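Local coordinates for ribosome inactivating type 1 protein (Iris hollandica, PDB 3MVG) that belongs to the type 1 ribosome-inactivating proteins, the single-chain plant members of the ribosome-inactivating protein family, and is paired here with a second copy of itself, at residues R14-S17 / D18-Q21; L20-L23 / R24-L27; R53-D56 / W57-P61; V154-L158 / V159-A163. All coordinates share one frame; numbering follows the deposited sequence. Where two conformers were deposited one is given.

Contact 1: residues R14-S17 / D18-Q21; sequences RSYS and DFLQ
In the early turns of helix 13-27, Tyr16 and Leu20 meet on the inward flank, one turn apart. Leu20 CD1 touches the far part of the phenol, 3.5 Å from Tyr16 CE2, while Leu20 CG stands over one ring face, displaced toward the rim. Tyr16 reaches along the helix because CG lies anti to the backbone N (chi1 -180°), and its hydroxyl ends on the carbonyl of Leu158, with a weak bond to Thr162 OG1. The neighbouring Phe19 approaches the same ring obliquely, Phe19 CD2 lying 4.3 Å from Tyr16 CD1. Its first torsion also turns the ring inward, where it meets Phe6 of strand 3-7. In this ribosome-inactivating fold helix 13-27 lies between the sheet, met at Phe6, and helix 166-173, which touches Tyr16, Ser17 and Leu20. Four successive backbone bonds from residue i+4 to i join the segments, the shortest from Asp18 N to Arg14 O at 2.8 Å. On the outer flank Asp18 CG sits close by that same carbonyl, 3.2 Å from Arg14 O. The extended Arg14 passes the carboxylate without gripping it: Arg14 NH2 is 4.5 Å from Asp18 OD2, which lies well out of the guanidinium plane, so charge attraction alone is likely. The salt-bridge partner of Arg14 NE is instead Asp18 of the second subunit.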
loop_
_atom_site.group_PDB
_atom_site.type_symbol
_atom_site.label_atom_id
_atom_site.label_comp_id
_atom_site.label_asym_id
_atom_site.label_seq_id
_atom_site.Cartn_x
_atom_site.Cartn_y
_atom_site.Cartn_z
ATOM N N ARG A 14 8.106 1.164 7.385
ATOM C CA ARG A 14 7.578 0.375 8.487
ATOM C C ARG A 14 7.144 1.238 9.669
ATOM O O ARG A 14 6.068 1.024 10.222
ATOM C CB ARG A 14 8.644 -0.638 8.917
ATOM C CG ARG A 14 8.149 -1.838 9.704
ATOM C CD ARG A 14 9.325 -2.812 9.835
ATOM N NE ARG A 14 8.970 -4.122 10.375
ATOM C CZ ARG A 14 9.170 -4.500 11.635
ATOM N NH1 ARG A 14 8.817 -5.719 12.018
ATOM N NH2 ARG A 14 9.717 -3.665 12.514
ATOM N N SER A 15 7.955 2.223 10.057
ATOM C CA SER A 15 7.605 3.056 11.208
ATOM C C SER A 15 6.377 3.931 10.939
ATOM O O SER A 15 5.543 4.120 11.828
ATOM C CB SER A 15 8.781 3.896 11.725
ATOM O OG SER A 15 9.124 4.965 10.852
ATOM N N TYR A 16 6.260 4.438 9.717
ATOM C CA TYR A 16 5.098 5.242 9.356
ATOM C C TYR A 16 3.844 4.362 9.334
ATOM O O TYR A 16 2.808 4.722 9.895
ATOM C CB TYR A 16 5.329 5.943 8.017
ATOM C CG TYR A 16 4.154 6.791 7.598
ATOM C CD1 TYR A 16 3.844 7.973 8.267
ATOM C CD2 TYR A 16 3.341 6.399 6.544
ATOM C CE1 TYR A 16 2.744 8.749 7.882
ATOM C CE2 TYR A 16 2.248 7.163 6.151
ATOM C CZ TYR A 16 1.963 8.332 6.819
ATOM O OH TYR A 16 0.868 9.068 6.406
ATOM N N SER A 17 3.939 3.194 8.715
ATOM C CA SER A 17 2.801 2.279 8.673
ATOM C C SER A 17 2.416 1.763 10.059
ATOM O O SER A 17 1.223 1.613 10.350
ATOM C CB SER A 17 3.096 1.128 7.732
ATOM O OG SER A 17 3.124 1.599 6.407
ATOM N N ASP A 18 3.400 1.494 10.916
ATOM C CA ASP A 18 3.113 1.077 12.284
ATOM C C ASP A 18 2.362 2.163 13.045
ATOM O O ASP A 18 1.418 1.875 13.787
ATOM C CB ASP A 18 4.406 0.713 13.029
ATOM C CG ASP A 18 4.959 -0.663 12.645
ATOM O OD1 ASP A 18 4.277 -1.441 11.950
ATOM O OD2 ASP A 18 6.097 -0.973 13.057
ATOM N N PHE A 19 2.799 3.409 12.882
ATOM C CA PHE A 19 2.110 4.550 13.469
ATOM C C PHE A 19 0.634 4.585 13.050
ATOM O O PHE A 19 -0.250 4.654 13.892
ATOM C CB PHE A 19 2.845 5.847 13.101
ATOM C CG PHE A 19 1.984 7.083 13.155
ATOM C CD1 PHE A 19 1.385 7.487 14.343
ATOM C CD2 PHE A 19 1.795 7.856 12.025
ATOM C CE1 PHE A 19 0.589 8.634 14.402
ATOM C CE2 PHE A 19 1.003 9.007 12.073
ATOM C CZ PHE A 19 0.400 9.394 13.266
ATOM N N LEU A 20 0.380 4.506 11.754
ATOM C CA LEU A 20 -0.993 4.579 11.269
ATOM C C LEU A 20 -1.825 3.414 11.760
ATOM O O LEU A 20 -3.005 3.582 12.052
ATOM C CB LEU A 20 -1.031 4.643 9.745
ATOM C CG LEU A 20 -0.483 5.927 9.120
ATOM C CD1 LEU A 20 -0.633 5.815 7.625
ATOM C CD2 LEU A 20 -1.218 7.170 9.622
ATOM N N GLN A 21 -1.236 2.227 11.844
ATOM C CA GLN A 21 -2.014 1.077 12.291
ATOM C C GLN A 21 -2.380 1.212 13.764
ATOM O O GLN A 21 -3.521 0.936 14.156
ATOM C CB GLN A 21 -1.299 -0.244 11.998
ATOM C CG GLN A 21 -2.192 -1.464 12.249
ATOM C CD GLN A 21 -3.498 -1.391 11.473
ATOM O OE1 GLN A 21 -3.520 -1.015 10.304
ATOM N NE2 GLN A 21 -4.598 -1.755 12.122
#

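Contact 2: residues L20-L23 / R24-L27; sequences LQNL and RNRL
Gln21 spans two partners with its amide: OE1 receives Arg24 NH1 at 3.1 Å, and NE2 gives a weak bond to Asn25 OD1 at 3.0 Å. The bend at chi2 (55°) turns the amide toward the following turn, between Arg24 and Asn25, and allows both. The Arg24 bond is far from straight (138°), and its donor stands above the Gln21 carbonyl plane rather than on a lone pair. Arg24 runs extended past Leu20, the guanidinium carbon CZ 4.2 Å from Leu20 CB. Along the inner flank, one turn apart, Leu23 CG packs on Leu27 CD1 at 3.8 Å, and Leu27 CG rests 3.3 Å from Leu23 O. These pairs follow the i, i+3 and i+4 spacing of the last turns of helix 13-27, polar on one flank and apolar on the other, where Leu23 and Leu27 face Leu50 of strand 49-55. At the surface, water 1 accepts from Asn25 ND2 and, in the guanidinium plane, from Arg26 NH1 at 2.8 Å; its link to Asn22 is less certain, as that side chain has two conformers. Farther out, Arg166 also bonds Gln21 OE1. Arg24 is fixed by the carbonyls of Thr162 and Ala163 and by a salt bridge to Glu169.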
loop_
_atom_site.group_PDB
_atom_site.type_symbol
_atom_site.label_atom_id
_atom_site.label_comp_id
_atom_site.label_asym_id
_atom_site.label_seq_id
_atom_site.Cartn_x
_atom_site.Cartn_y
_atom_site.Cartn_z
ATOM N N LEU A 20 0.380 4.506 11.754
ATOM C CA LEU A 20 -0.993 4.579 11.269
ATOM C C LEU A 20 -1.825 3.414 11.760
ATOM O O LEU A 20 -3.005 3.582 12.052
ATOM C CB LEU A 20 -1.031 4.643 9.745
ATOM C CG LEU A 20 -0.483 5.927 9.120
ATOM C CD1 LEU A 20 -0.633 5.815 7.625
ATOM C CD2 LEU A 20 -1.218 7.170 9.622
ATOM N N GLN A 21 -1.236 2.227 11.844
ATOM C CA GLN A 21 -2.014 1.077 12.291
ATOM C C GLN A 21 -2.380 1.212 13.764
ATOM O O GLN A 21 -3.521 0.936 14.156
ATOM C CB GLN A 21 -1.299 -0.244 11.998
ATOM C CG GLN A 21 -2.192 -1.464 12.249
ATOM C CD GLN A 21 -3.498 -1.391 11.473
ATOM O OE1 GLN A 21 -3.520 -1.015 10.304
ATOM N NE2 GLN A 21 -4.598 -1.755 12.122
ATOM N N ASN A 22 -1.432 1.642 14.593
ATOM C CA ASN A 22 -1.736 1.915 15.999
ATOM C C ASN A 22 -2.802 3.000 16.136
ATOM O O ASN A 22 -3.688 2.923 16.993
ATOM C CB ASN A 22 -0.471 2.308 16.763
ATOM C CG ASN A 22 0.379 1.113 17.131
ATOM O OD1 ASN A 22 -0.139 0.031 17.413
ATOM N ND2 ASN A 22 1.691 1.302 17.141
ATOM N N LEU A 23 -2.721 4.006 15.275
ATOM C CA LEU A 23 -3.727 5.045 15.241
ATOM C C LEU A 23 -5.123 4.480 14.906
ATOM O O LEU A 23 -6.097 4.754 15.610
ATOM C CB LEU A 23 -3.294 6.135 14.259
ATOM C CG LEU A 23 -4.283 7.268 14.029
ATOM C CD1 LEU A 23 -4.582 8.027 15.305
ATOM C CD2 LEU A 23 -3.731 8.205 12.981
ATOM N N ARG A 24 -5.209 3.664 13.863
ATOM C CA ARG A 24 -6.482 3.044 13.493
ATOM C C ARG A 24 -7.037 2.210 14.643
ATOM O O ARG A 24 -8.240 2.228 14.899
ATOM C CB ARG A 24 -6.333 2.161 12.254
ATOM C CG ARG A 24 -6.011 2.909 10.976
ATOM C CD ARG A 24 -6.096 1.982 9.758
ATOM N NE ARG A 24 -5.507 2.657 8.607
ATOM C CZ ARG A 24 -4.250 2.508 8.191
ATOM N NH1 ARG A 24 -3.444 1.620 8.767
ATOM N NH2 ARG A 24 -3.809 3.242 7.185
ATOM N N ASN A 25 -6.163 1.480 15.332
ATOM C CA ASN A 25 -6.594 0.614 16.431
ATOM C C ASN A 25 -7.204 1.390 17.595
ATOM O O ASN A 25 -8.147 0.918 18.239
ATOM C CB ASN A 25 -5.429 -0.261 16.910
ATOM C CG ASN A 25 -5.021 -1.305 15.890
ATOM O OD1 ASN A 25 -5.722 -1.578 14.922
ATOM N ND2 ASN A 25 -3.855 -1.899 16.110
ATOM N N ARG A 26 -6.685 2.585 17.851
ATOM C CA ARG A 26 -7.222 3.446 18.903
ATOM C C ARG A 26 -8.455 4.238 18.466
ATOM O O ARG A 26 -9.332 4.522 19.279
ATOM C CB ARG A 26 -6.151 4.406 19.433
ATOM C CG ARG A 26 -4.874 3.747 20.004
ATOM C CD ARG A 26 -5.072 3.009 21.341
ATOM N NE ARG A 26 -5.805 1.749 21.196
ATOM C CZ ARG A 26 -5.289 0.627 20.701
ATOM N NH1 ARG A 26 -4.017 0.587 20.304
ATOM N NH2 ARG A 26 -6.042 -0.458 20.602
ATOM N N LEU A 27 -8.511 4.626 17.193
ATOM C CA LEU A 27 -9.686 5.308 16.646
ATOM C C LEU A 27 -10.896 4.392 16.630
ATOM O O LEU A 27 -11.994 4.797 16.997
ATOM C CB LEU A 27 -9.406 5.806 15.227
ATOM C CG LEU A 27 -8.450 6.993 15.122
ATOM C CD1 LEU A 27 -8.030 7.142 13.679
ATOM C CD2 LEU A 27 -9.111 8.276 15.611
HETATM O O HOH W 1 -2.361 -0.935 18.649
#

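Contact 3: residues R53-D56 / W57-P61; sequences RLFD and WGNRP
Phe55 is overlapped on one ring face by Pro61, whose CB stands 3.9 Å from the ring centroid and 21° off the normal, a CH-pi contact. At the ring edge, near its plane, Asn59 O lies 3.4 Å from Phe55 CD2. Alongside, Arg53 runs beside the proline in the same direction, its NE paired with Glu5, while Arg7 adds a cation-pi contact to the phenylalanine. The other organiser is Asp56, whose CG sits between its own N and carbonyl carbon (chi1 73°), turning the carboxylate into the bend. Asp56 OD1 takes Arg60 N at 2.9 Å from above the carboxylate plane and, by a weak bond of Asx-turn type, Gly58 N. Asp56 OD2 offers its syn lone pair to Arg60 NE at 2.8 Å in a salt bridge, less certain because Arg60 has two conformers; Thr134 of helix 126-138 also bonds this oxygen. Water 2 donates to both Asp56 O and Asn59 OD1, linking the two ends of the turn. In the backbone, Asn59 N reaches Asp56 O at 2.9 Å and Asp56 N reaches Arg60 O at 3.1 Å. With a type I turn from Asp56 to Asn59 and the left-handed helical backbone of Asn59, this is a beta hairpin closed by a type I turn and G1 bulge, joining antiparallel strands 49-55 and 61-67.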
loop_
_atom_site.group_PDB
_atom_site.type_symbol
_atom_site.label_atom_id
_atom_site.label_comp_id
_atom_site.label_asym_id
_atom_site.label_seq_id
_atom_site.Cartn_x
_atom_site.Cartn_y
_atom_site.Cartn_z
ATOM N N ARG A 53 0.580 12.950 18.931
ATOM C CA ARG A 53 1.728 13.809 19.160
ATOM C C ARG A 53 2.766 13.590 18.075
ATOM O O ARG A 53 3.242 12.466 17.872
ATOM C CB ARG A 53 2.315 13.590 20.557
ATOM C CG ARG A 53 3.409 14.606 20.901
ATOM C CD ARG A 53 3.628 14.811 22.396
ATOM N NE ARG A 53 3.715 13.559 23.142
ATOM C CZ ARG A 53 2.883 13.209 24.120
ATOM N NH1 ARG A 53 3.040 12.047 24.739
ATOM N NH2 ARG A 53 1.896 14.017 24.485
ATOM N N LEU A 54 3.095 14.666 17.369
ATOM C CA LEU A 54 3.989 14.612 16.221
ATOM C C LEU A 54 5.230 15.434 16.484
ATOM O O LEU A 54 5.131 16.561 16.960
ATOM C CB LEU A 54 3.284 15.178 14.992
ATOM C CG LEU A 54 1.967 14.525 14.571
ATOM C CD1 LEU A 54 1.353 15.319 13.445
ATOM C CD2 LEU A 54 2.213 13.092 14.144
ATOM N N PHE A 55 6.390 14.886 16.125
ATOM C CA PHE A 55 7.692 15.517 16.397
ATOM C C PHE A 55 8.416 15.853 15.103
ATOM O O PHE A 55 8.529 15.007 14.212
ATOM C CB PHE A 55 8.573 14.584 17.233
ATOM C CG PHE A 55 8.064 14.329 18.631
ATOM C CD1 PHE A 55 7.034 13.429 18.867
ATOM C CD2 PHE A 55 8.654 14.963 19.726
ATOM C CE1 PHE A 55 6.578 13.182 20.160
ATOM C CE2 PHE A 55 8.206 14.715 21.030
ATOM C CZ PHE A 55 7.171 13.828 21.246
ATOM N N ASP A 56 8.906 17.087 14.999
ATOM C CA ASP A 56 9.656 17.523 13.821
ATOM C C ASP A 56 11.120 17.068 13.865
ATOM O O ASP A 56 11.480 16.267 14.723
ATOM C CB ASP A 56 9.508 19.038 13.608
ATOM C CG ASP A 56 10.280 19.879 14.619
ATOM O OD1 ASP A 56 11.083 19.332 15.415
ATOM O OD2 ASP A 56 10.068 21.109 14.609
ATOM N N TRP A 57 11.947 17.550 12.938
ATOM C CA TRP A 57 13.338 17.082 12.867
ATOM C C TRP A 57 14.128 17.367 14.143
ATOM O O TRP A 57 15.060 16.632 14.462
ATOM C CB TRP A 57 14.093 17.649 11.660
ATOM C CG TRP A 57 13.568 17.233 10.309
ATOM C CD1 TRP A 57 13.052 18.056 9.351
ATOM C CD2 TRP A 57 13.516 15.905 9.761
ATOM N NE1 TRP A 57 12.689 17.335 8.244
ATOM C CE2 TRP A 57 12.952 16.011 8.468
ATOM C CE3 TRP A 57 13.898 14.643 10.230
ATOM C CZ2 TRP A 57 12.745 14.900 7.647
ATOM C CZ3 TRP A 57 13.688 13.535 9.412
ATOM C CH2 TRP A 57 13.120 13.676 8.133
ATOM N N GLY A 58 13.754 18.419 14.865
ATOM C CA GLY A 58 14.403 18.756 16.134
ATOM C C GLY A 58 13.674 18.234 17.359
ATOM O O GLY A 58 13.930 18.678 18.478
ATOM N N ASN A 59 12.771 17.274 17.157
ATOM C CA ASN A 59 11.899 16.769 18.219
ATOM C C ASN A 59 11.067 17.812 18.946
ATOM O O ASN A 59 10.737 17.648 20.120
ATOM C CB ASN A 59 12.659 15.883 19.211
ATOM C CG ASN A 59 12.905 14.506 18.668
ATOM O OD1 ASN A 59 12.118 13.988 17.863
ATOM N ND2 ASN A 59 13.998 13.896 19.092
ATOM N N ARG A 60 10.720 18.884 18.238
ATOM C CA ARG A 60 9.735 19.831 18.738
ATOM C C ARG A 60 8.357 19.274 18.410
ATOM O O ARG A 60 8.067 19.004 17.241
ATOM C CB ARG A 60 9.922 21.201 18.096
ATOM C CG ARG A 60 11.241 21.874 18.453
ATOM C CD ARG A 60 11.538 23.028 17.513
ATOM N NE ARG A 60 11.846 22.554 16.169
ATOM C CZ ARG A 60 13.079 22.388 15.701
ATOM N NH1 ARG A 60 14.128 22.666 16.464
ATOM N NH2 ARG A 60 13.262 21.949 14.469
ATOM N N PRO A 61 7.511 19.080 19.436
ATOM C CA PRO A 61 6.223 18.448 19.197
ATOM C C PRO A 61 5.046 19.401 19.045
ATOM O O PRO A 61 5.071 20.529 19.537
ATOM C CB PRO A 61 6.017 17.634 20.467
ATOM C CG PRO A 61 6.635 18.499 21.546
ATOM C CD PRO A 61 7.772 19.259 20.882
HETATM O O HOH W 2 11.891 13.689 15.100
#

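Contact 4: residues V154-L158 / V159-A163; sequences VLIQL and VSETA
Thr162 turns its OG1 between its own backbone N and carbonyl carbon (chi1 52°), bringing the hydroxyl up to Leu158 O, while Glu161 has CG anti to its carbonyl carbon (chi1 -59°), which lays CG against the backbone of Gln157. Glu161 closes, and Thr162 follows, a pi-type turn at residues 159-161, a pi bulge in the long helix 146-164 at the heart of the ribosome-inactivating fold. Here the regular i+4 pattern slips by one residue. Ile156 O is held twice, by Glu161 N at 3.0 Å in a fairly straight bond within the carbonyl plane, and by a weak, bent bond from Ser160 N. Gln157 O takes Thr162 N at 3.3 Å, again five residues on. Just before the slip, Val159 N still bonds Leu155 O, though weakly, and Val159 CG2 lies 3.4 Å from that oxygen. The side chains of Gln157 and Glu161 meet only through their aliphatic parts, CG to CG at 4.2 Å, with the amide and carboxylate planes 88° apart. Their polar ends go elsewhere: Gln157 OE1 to Gln198, Glu161 OE2 to the hydroxyl of Tyr108. On the other flanks Leu155 and Leu158 pack on Leu129 of helix 126-138, and Ser160 OG bonds the carbonyl of Ala71. Thr162 OG1 has Tyr16 OH as a weak partner; within the helix its one proton could go to Leu158 O at 2.9 Å or Val159 O at 3.3 Å, both weak and not settled, while Thr162 CG2 settles 3.4 Å from Gln157 O.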
loop_
_atom_site.group_PDB
_atom_site.type_symbol
_atom_site.label_atom_id
_atom_site.label_comp_id
_atom_site.label_asym_id
_atom_site.label_seq_id
_atom_site.Cartn_x
_atom_site.Cartn_y
_atom_site.Cartn_z
ATOM N N VAL A 154 -1.556 19.657 5.154
ATOM C CA VAL A 154 -0.527 18.617 5.103
ATOM C C VAL A 154 -0.786 17.554 6.177
ATOM O O VAL A 154 -0.831 16.355 5.887
ATOM C CB VAL A 154 0.893 19.221 5.257
ATOM C CG1 VAL A 154 1.952 18.128 5.382
ATOM C CG2 VAL A 154 1.221 20.129 4.071
ATOM N N LEU A 155 -0.982 17.994 7.415
ATOM C CA LEU A 155 -1.123 17.055 8.539
ATOM C C LEU A 155 -2.411 16.243 8.488
ATOM O O LEU A 155 -2.392 15.050 8.760
ATOM C CB LEU A 155 -0.991 17.782 9.874
ATOM C CG LEU A 155 0.390 18.407 10.087
ATOM C CD1 LEU A 155 0.442 19.188 11.387
ATOM C CD2 LEU A 155 1.529 17.385 10.013
ATOM N N ILE A 156 -3.521 16.886 8.128
ATOM C CA ILE A 156 -4.782 16.177 7.972
ATOM C C ILE A 156 -4.647 15.065 6.933
ATOM O O ILE A 156 -5.084 13.931 7.162
ATOM C CB ILE A 156 -5.937 17.141 7.641
ATOM C CG1 ILE A 156 -6.279 17.976 8.882
ATOM C CG2 ILE A 156 -7.158 16.365 7.131
ATOM C CD1 ILE A 156 -7.115 19.218 8.605
ATOM N N GLN A 157 -4.024 15.361 5.806
ATOM C CA GLN A 157 -3.872 14.338 4.786
ATOM C C GLN A 157 -2.947 13.206 5.204
ATOM O O GLN A 157 -3.215 12.052 4.894
ATOM C CB GLN A 157 -3.442 14.941 3.462
ATOM C CG GLN A 157 -4.519 15.783 2.819
ATOM C CD GLN A 157 -4.077 16.315 1.492
ATOM O OE1 GLN A 157 -4.436 15.782 0.440
ATOM N NE2 GLN A 157 -3.257 17.353 1.525
ATOM N N LEU A 158 -1.871 13.525 5.919
ATOM C CA LEU A 158 -0.876 12.517 6.288
ATOM C C LEU A 158 -1.195 11.766 7.571
ATOM O O LEU A 158 -0.503 10.790 7.899
ATOM C CB LEU A 158 0.529 13.127 6.329
ATOM C CG LEU A 158 1.014 13.652 4.977
ATOM C CD1 LEU A 158 2.353 14.345 5.139
ATOM C CD2 LEU A 158 1.131 12.518 3.981
ATOM N N VAL A 159 -2.236 12.193 8.286
ATOM C CA VAL A 159 -2.675 11.514 9.499
ATOM C C VAL A 159 -4.103 10.988 9.322
ATOM O O VAL A 159 -4.311 9.777 9.334
ATOM C CB VAL A 159 -2.551 12.434 10.745
ATOM C CG1 VAL A 159 -3.132 11.761 11.963
ATOM C CG2 VAL A 159 -1.086 12.805 10.980
ATOM N N SER A 160 -5.078 11.881 9.137
ATOM C CA SER A 160 -6.485 11.463 9.018
ATOM C C SER A 160 -6.781 10.722 7.715
ATOM O O SER A 160 -7.424 9.672 7.724
ATOM C CB SER A 160 -7.413 12.666 9.132
ATOM O OG SER A 160 -7.281 13.309 10.388
ATOM N N GLU A 161 -6.340 11.269 6.587
ATOM C CA GLU A 161 -6.719 10.673 5.303
ATOM C C GLU A 161 -6.028 9.344 5.049
ATOM O O GLU A 161 -6.626 8.431 4.487
ATOM C CB GLU A 161 -6.498 11.626 4.128
ATOM C CG GLU A 161 -7.271 12.953 4.206
ATOM C CD GLU A 161 -8.776 12.838 4.044
ATOM O OE1 GLU A 161 -9.316 11.713 3.954
ATOM O OE2 GLU A 161 -9.420 13.903 4.000
ATOM N N THR A 162 -4.759 9.239 5.438
ATOM C CA THR A 162 -4.039 7.967 5.355
ATOM C C THR A 162 -4.595 6.925 6.343
ATOM O O THR A 162 -4.622 5.734 6.030
ATOM C CB THR A 162 -2.544 8.173 5.590
ATOM O OG1 THR A 162 -2.395 8.902 6.806
ATOM C CG2 THR A 162 -1.897 8.949 4.435
ATOM N N ALA A 163 -5.040 7.365 7.521
ATOM C CA ALA A 163 -5.722 6.441 8.436
ATOM C C ALA A 163 -7.003 5.902 7.772
ATOM O O ALA A 163 -7.310 4.721 7.873
ATOM C CB ALA A 163 -6.068 7.128 9.753
#

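Contact 4 is the buried core, its centre about 3 Å from that of the chain, whereas contacts 1, 2 and 3 lie about 12 to 17 Å out and mix buried with exposed side chains. Contacts 1 and 2 are successive turns of helix 13-27, sharing Leu20 and Gln21, and both touch the second subunit. Each also holds on to contact 4: the first through a phenol hydroxyl, the second through an arginine, with Leu23 CD2 on Val159 CG1 at 3.7 Å. The hairpin of contact 3 reaches the core through Leu54, which packs on Phe19 and Leu155. Contact 4 buries its bonded polar groups beside apolar chains; in contacts 2 and 3 waters bridge groups nearer the surface.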